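PDB 2VK2: galactofuranose-binding protein YtfQ from Escherichia coli, which binds alpha- and beta-galactofuranose in the periplasm and serves as the solute-binding component of the ABC transporter YtfQRT-YjfF. Local coordinates for residues K25-A28 and E29-G32; A107-I110 and L111-K114. All coordinates share one frame; numbering follows the deposited sequence.

Contact 1. Residues K25-A28 and E29-G32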
loop_
_atom_site.group_PDB
_atom_site.type_symbol
_atom_site.label_atom_id
_atom_site.label_comp_id
_atom_site.label_asym_id
_atom_site.label_seq_id
_atom_site.Cartn_x
_atom_site.Cartn_y
_atom_site.Cartn_z
ATOM N N LYS A 25 14.026 4.987 8.738
ATOM C CA LYS A 25 14.976 5.254 9.814
ATOM C C LYS A 25 16.368 4.706 9.505
ATOM O O LYS A 25 17.354 5.424 9.650
ATOM C CB LYS A 25 14.470 4.679 11.134
ATOM C CG LYS A 25 13.255 5.391 11.703
ATOM C CD LYS A 25 12.753 4.669 12.939
ATOM C CE LYS A 25 11.538 5.343 13.541
ATOM N NZ LYS A 25 10.995 4.555 14.684
ATOM N N SER A 26 16.454 3.448 9.075
ATOM C CA SER A 26 17.762 2.845 8.786
ATOM C C SER A 26 18.434 3.496 7.574
ATOM O O SER A 26 19.652 3.684 7.565
ATOM C CB SER A 26 17.665 1.320 8.620
ATOM O OG SER A 26 16.736 0.945 7.625
ATOM N N GLU A 27 17.645 3.859 6.565
ATOM C CA GLU A 27 18.174 4.591 5.414
ATOM C C GLU A 27 18.734 5.951 5.832
ATOM O O GLU A 27 19.838 6.317 5.437
ATOM C CB GLU A 27 17.100 4.776 4.338
ATOM C CG GLU A 27 16.837 3.528 3.497
ATOM C CD GLU A 27 17.922 3.258 2.462
ATOM O OE1 GLU A 27 18.813 4.112 2.276
ATOM O OE2 GLU A 27 17.887 2.184 1.828
ATOM N N ALA A 28 17.977 6.688 6.639
ATOM C CA ALA A 28 18.434 7.987 7.132
ATOM C C ALA A 28 19.721 7.848 7.939
ATOM O O ALA A 28 20.674 8.601 7.735
ATOM C CB ALA A 28 17.354 8.647 7.972
ATOM N N GLU A 29 19.747 6.871 8.840
ATOM C CA GLU A 29 20.886 6.668 9.731
ATOM C C GLU A 29 22.179 6.392 8.972
ATOM O O GLU A 29 23.203 7.014 9.252
ATOM C CB GLU A 29 20.589 5.544 10.724
ATOM C CG GLU A 29 19.622 5.972 11.824
ATOM C CD GLU A 29 18.786 4.835 12.386
ATOM O OE1 GLU A 29 19.158 3.656 12.210
ATOM O OE2 GLU A 29 17.743 5.132 13.009
ATOM N N LYS A 30 22.134 5.492 7.993
ATOM C CA LYS A 30 23.344 5.151 7.237
ATOM C C LYS A 30 23.806 6.274 6.303
ATOM O O LYS A 30 24.959 6.280 5.867
ATOM C CB LYS A 30 23.182 3.826 6.478
ATOM C CG LYS A 30 22.276 3.854 5.261
ATOM C CD LYS A 30 22.241 2.477 4.614
ATOM C CE LYS A 30 21.523 2.500 3.284
ATOM N NZ LYS A 30 21.636 1.198 2.569
ATOM N N ARG A 31 22.917 7.223 6.012
ATOM C CA ARG A 31 23.246 8.391 5.191
ATOM C C ARG A 31 23.658 9.606 6.025
ATOM O O ARG A 31 24.022 10.639 5.466
ATOM C CB ARG A 31 22.045 8.773 4.322
ATOM C CG ARG A 31 21.665 7.740 3.283
ATOM C CD ARG A 31 20.260 7.999 2.759
ATOM N NE ARG A 31 19.795 6.919 1.892
ATOM C CZ ARG A 31 19.941 6.884 0.568
ATOM N NH1 ARG A 31 20.526 7.882 -0.084
ATOM N NH2 ARG A 31 19.483 5.841 -0.114
ATOM N N GLY A 32 23.582 9.496 7.348
ATOM C CA GLY A 32 23.897 10.617 8.237
ATOM C C GLY A 32 22.845 11.716 8.220
ATOM O O GLY A 32 23.140 12.873 8.521
#
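E27 OE1 is gripped by two nitrogens of R31 one turn further along the helix: NE at 3.0 Å comes nearly along the C-O bond, whereas NH2, also at 3.0 Å, approaches from above the carboxylate. The guanidinium thus meets the acid side-on, its plane turned 40° from that of the carboxylate. A turn about the CB-CG bond (chi2 -76°) folds the E27 chain and carries its carboxylate toward the C-terminal end of the helix. K30 runs alongside E27, and its NZ makes a long salt bridge of 3.9 Å to E27 OE2, the oxygen that also accepts from N250. Replacing R31 with an alanine would probably leave E27 OE1 without both of its donors and D257 and E260, which share R31 NH1, without their cationic mate. Past the network the chain leaves the helix in a Schellman motif, G32 taking a positive phi (72°) and its N bonding back to E29 O at 3.2 Å; R31 N makes weak bonds to E27 O and A28 O. In this beta-alpha-beta unit, formed by strand 4-9, helix 15-31 and strand 34-39, A28 packs on L35 of the following strand, while E27, A28 and R31 touch F256 of helix 252-265.

Contact 2. Residues A107-I110 and L111-K114; sequences ADNI and LEGK
D108 OD1 accepts the backbone N-H of L111 at 3.0 Å in a nearly straight bond (170°), although the donor stands well above the carboxylate plane. The aspartate chain, with CG trans to its own backbone nitrogen (chi1 178°), turns its carboxylate over the start of the helix, where CG also rests 3.4 Å from L111 CB. The two side chains cross at about a right angle. On the same turn E112 sends its carboxylate back toward the helix start, its chain extended beyond CG, and OE2 comes within 3.4 Å of A107 CB. E112 runs alongside N109, its OE1 3.6 Å from N109 CB.

D108 is the N-cap of helix 109-124, and both its side chain and its main chain serve the first turn: D108 O accepts from E112 N at 3.1 Å. The regular helical pattern follows, with G113 N bonded to N109 O and K114 N to I110 O at 2.9 Å. The cap lies just beyond strand 103-106, on a crossover between the two lobes of the periplasmic binding protein, beside the cleft that holds the sugar.

Further out, E112 OE1 is held in a salt bridge by NE of R146, a galactofuranose-binding residue on helix 141-153, consistent with E112 being a second-shell residue that positions R146. A107 and E112 both touch L247, another residue of the pocket, and E112 also touches S277. N109 lies against V142, D145 and R146, its side chain about 5 Å from the bound galactofuranose at the nearest atoms. I110 touches D145 of helix 141-153, and K114 NZ forms a salt bridge with D118 one turn along helix 109-124.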
loop_
_atom_site.group_PDB
_atom_site.type_symbol
_atom_site.label_atom_id
_atom_site.label_comp_id
_atom_site.label_asym_id
_atom_site.label_seq_id
_atom_site.Cartn_x
_atom_site.Cartn_y
_atom_site.Cartn_z
ATOM N N ALA A 107 4.942 2.323 -6.198
ATOM C CA ALA A 107 4.679 1.283 -7.178
ATOM C C ALA A 107 3.666 1.799 -8.199
ATOM O O ALA A 107 3.012 2.828 -7.990
ATOM C CB ALA A 107 4.148 0.034 -6.500
ATOM N N ASP A 108 3.566 1.086 -9.313
ATOM C CA ASP A 108 2.449 1.241 -10.233
ATOM C C ASP A 108 1.314 0.431 -9.615
ATOM O O ASP A 108 1.282 -0.793 -9.716
ATOM C CB ASP A 108 2.835 0.721 -11.618
ATOM C CG ASP A 108 1.703 0.802 -12.627
ATOM O OD1 ASP A 108 0.533 0.997 -12.229
ATOM O OD2 ASP A 108 1.995 0.652 -13.833
ATOM N N ASN A 109 0.398 1.121 -8.946
ATOM C CA ASN A 109 -0.628 0.454 -8.152
ATOM C C ASN A 109 -1.756 -0.104 -9.013
ATOM O O ASN A 109 -2.436 -1.049 -8.612
ATOM C CB ASN A 109 -1.156 1.401 -7.076
ATOM C CG ASN A 109 -0.045 1.965 -6.216
ATOM O OD1 ASN A 109 0.649 1.230 -5.510
ATOM N ND2 ASN A 109 0.140 3.271 -6.280
ATOM N N ILE A 110 -1.940 0.467 -10.201
ATOM C CA ILE A 110 -2.844 -0.112 -11.184
ATOM C C ILE A 110 -2.298 -1.478 -11.601
ATOM O O ILE A 110 -3.034 -2.468 -11.631
ATOM C CB ILE A 110 -3.026 0.802 -12.420
ATOM C CG1 ILE A 110 -3.618 2.157 -12.004
ATOM C CG2 ILE A 110 -3.924 0.123 -13.442
ATOM C CD1 ILE A 110 -3.837 3.123 -13.143
ATOM N N LEU A 111 -1.002 -1.533 -11.895
ATOM C CA LEU A 111 -0.337 -2.795 -12.224
ATOM C C LEU A 111 -0.485 -3.838 -11.118
ATOM O O LEU A 111 -0.734 -5.003 -11.402
ATOM C CB LEU A 111 1.150 -2.574 -12.522
ATOM C CG LEU A 111 1.993 -3.837 -12.736
ATOM C CD1 LEU A 111 1.526 -4.602 -13.970
ATOM C CD2 LEU A 111 3.463 -3.465 -12.843
ATOM N N GLU A 112 -0.326 -3.433 -9.864
ATOM C CA GLU A 112 -0.477 -4.365 -8.745
ATOM C C GLU A 112 -1.843 -5.045 -8.789
ATOM O O GLU A 112 -1.941 -6.263 -8.636
ATOM C CB GLU A 112 -0.307 -3.645 -7.413
ATOM C CG GLU A 112 1.107 -3.173 -7.115
ATOM C CD GLU A 112 1.172 -2.331 -5.864
ATOM O OE1 GLU A 112 0.197 -1.600 -5.603
ATOM O OE2 GLU A 112 2.183 -2.399 -5.136
ATOM N N GLY A 113 -2.897 -4.259 -8.995
ATOM C CA GLY A 113 -4.249 -4.803 -9.107
ATOM C C GLY A 113 -4.414 -5.705 -10.315
ATOM O O GLY A 113 -5.062 -6.750 -10.241
ATOM N N LYS A 114 -3.813 -5.302 -11.430
ATOM C CA LYS A 114 -3.832 -6.089 -12.660
ATOM C C LYS A 114 -3.154 -7.444 -12.486
ATOM O O LYS A 114 -3.631 -8.448 -13.007
ATOM C CB LYS A 114 -3.141 -5.313 -13.779
ATOM C CG LYS A 114 -3.109 -6.005 -15.124
ATOM C CD LYS A 114 -2.376 -5.146 -16.135
ATOM C CE LYS A 114 -2.426 -5.738 -17.526
ATOM N NZ LYS A 114 -1.752 -7.059 -17.594
#

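In the fold
Each contact is local to one helix and encloses no intervening loop, and the two follow in series, neither nested nor crossed. From the N terminus, the chain passes strand 4-9 and runs down helix 15-31 to contact 1, at the C-terminal end of that helix, before turning into strand 34-39. It then builds more of the parallel sheet and leaves strand 103-106 for contact 2, which starts helix 109-124 and leads to strand 129-135 in the second, mixed sheet. Contact 1 ties helix 15-31 to strand 34-39 and helix 252-265; contact 2 joins strand 103-106 to helix 109-124 and reaches helix 141-153. Their centres lie about 28 Å apart, their nearest atoms about 15 Å.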